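Local coordinates for putative SnoaL-like polyketide cyclase (Shewanella denitrificans, PDB 3LZA) that belongs to the SnoaL-like family and probably acts as a polyketide cyclase or a related lyase, at the interface of chains A and B. Numbering follows the deposited sequence. Chains: chain A/B, Putative SnoaL-like polyketide cyclase.

The interface of chains A and B. Residues chain A 75, 77, 80, 82, 112; chain B 41-42, 128-129.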
# COMPACT_ATOMS: atom_id res chain seq x y z
N PHE A 75 -6.38 7.72 -3.77
CA PHE A 75 -6.13 9.00 -3.12
C PHE A 75 -4.72 9.48 -3.35
O PHE A 75 -3.92 8.73 -3.86
CB PHE A 75 -6.41 8.92 -1.60
CG PHE A 75 -5.70 7.82 -0.87
CD1 PHE A 75 -6.23 6.54 -0.77
CD2 PHE A 75 -4.53 8.09 -0.18
CE1 PHE A 75 -5.58 5.56 0.01
CE2 PHE A 75 -3.88 7.12 0.56
CZ PHE A 75 -4.41 5.86 0.65
N THR A 77 -1.33 12.31 -1.93
CA THR A 77 -0.69 13.43 -1.24
C THR A 77 0.37 13.96 -2.21
O THR A 77 1.32 13.26 -2.53
CB THR A 77 -0.04 13.03 0.11
OG1 THR A 77 -1.07 12.68 1.05
CG2 THR A 77 0.82 14.21 0.66
N LEU A 80 2.34 11.67 -5.01
CA LEU A 80 2.20 10.26 -4.61
C LEU A 80 0.75 9.83 -4.66
O LEU A 80 -0.06 10.32 -3.87
CB LEU A 80 2.72 10.03 -3.19
CG LEU A 80 2.70 8.61 -2.63
CD1 LEU A 80 3.64 7.70 -3.43
CD2 LEU A 80 3.02 8.61 -1.13
N VAL A 82 -2.08 6.71 -4.53
CA VAL A 82 -2.26 5.35 -3.97
C VAL A 82 -3.56 4.76 -4.49
O VAL A 82 -4.60 5.39 -4.42
CB VAL A 82 -2.31 5.39 -2.39
CG1 VAL A 82 -2.49 3.97 -1.80
CG2 VAL A 82 -1.07 6.00 -1.83
N THR A 112 1.28 2.11 -5.71
CA THR A 112 1.58 3.54 -5.62
C THR A 112 2.35 4.01 -6.85
O THR A 112 3.16 3.26 -7.39
CB THR A 112 2.38 3.92 -4.31
OG1 THR A 112 3.71 3.40 -4.37
CG2 THR A 112 1.65 3.32 -3.08
N LYS B 41 4.63 7.53 4.96
CA LYS B 41 5.05 7.93 3.66
C LYS B 41 4.19 9.07 3.14
O LYS B 41 4.67 9.91 2.50
CB LYS B 41 4.93 6.74 2.72
CG LYS B 41 5.44 6.99 1.32
CD LYS B 41 5.75 5.64 0.61
CE LYS B 41 6.55 5.83 -0.62
NZ LYS B 41 6.86 4.49 -1.26
N THR B 42 2.89 9.04 3.43
CA THR B 42 1.98 10.09 3.06
C THR B 42 2.17 11.40 3.86
O THR B 42 1.71 12.46 3.44
CB THR B 42 0.50 9.59 3.18
OG1 THR B 42 0.36 8.67 4.27
CG2 THR B 42 0.06 8.91 1.82
N LEU B 128 0.35 4.44 4.60
CA LEU B 128 -0.20 5.25 3.52
C LEU B 128 -1.62 5.62 3.89
O LEU B 128 -2.52 4.78 3.80
CB LEU B 128 -0.21 4.42 2.21
CG LEU B 128 1.16 4.03 1.61
CD1 LEU B 128 1.02 3.03 0.49
CD2 LEU B 128 1.90 5.28 1.13
N MSE B 129 -1.83 6.89 4.24
CA MSE B 129 -3.09 7.31 4.82
C MSE B 129 -3.73 8.31 3.89
O MSE B 129 -3.06 9.22 3.37
CB MSE B 129 -2.89 7.99 6.19
CG MSE B 129 -2.23 7.20 7.25
SE MSE B 129 -3.50 5.84 7.88
CE MSE B 129 -2.43 4.34 7.44
O HOH W 1 -2.77 10.93 0.92
O HOH W 2 4.61 2.96 -1.89
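Chain A brings three strands to this patch, 73-77, 80-93 and 102-115, all with extended backbones, while chain B answers with the end of strand 124-129 and a loop at B:Lys41 and B:Thr42 whose backbone is turned to helix-like angles. A:Leu80 gives up the most surface of the residues here, 58 Å². With CG anti to the backbone N (chi1 -178°) and chi2 at 65°, its CD2 methyl points to chain B, where it meets the CG methylene of B:Lys41 at 3.8 Å; the two side chains cross at about a right angle. The same methyl lies near CD2 of B:Leu128, so one leucine branch touches both the loop and the strand. B:Leu128 forks over chain A: its other branch, CD1, packs obliquely against the CG2 methyl of A:Thr112 at 3.6 Å.

A:Thr112 holds OG1 in the crowded position between backbone N and carbonyl carbon (chi1 69°), so its methyl faces the leucine while the hydroxyl reaches water 2, 2.7 Å from OG1. Past CG, B:Lys41 runs out extended and sets its NZ amine 2.8 Å from that water, which thus bridges the chains beside the leucine-threonine contact. At the other end, water 1 joins A:Thr77 OG1 to the carbonyl O of B:Met129, 3.0 Å from the latter. The A:Thr77 methyl CG2 rests against the backbone O of B:Thr42. The B:Met129 carbonyl C sits off one face of the A:Phe75 ring, at the rim, 3.5 Å from CE2. A:Val82 CB backs the opposite face, 3.7 Å above the plane and offset toward the rim.

Within chain B, the B:Met129 N-H gives a nearly straight hydrogen bond to B:Thr42 OG1 (2.8 Å), tying loop to strand, which probably steadies the surface offered to chain A. With no direct polar bond across it, this patch joins the subunits by apolar packing, ring-to-backbone contact and bridging waters; repeated by two-fold symmetry, it helps hold what is probably a dimer.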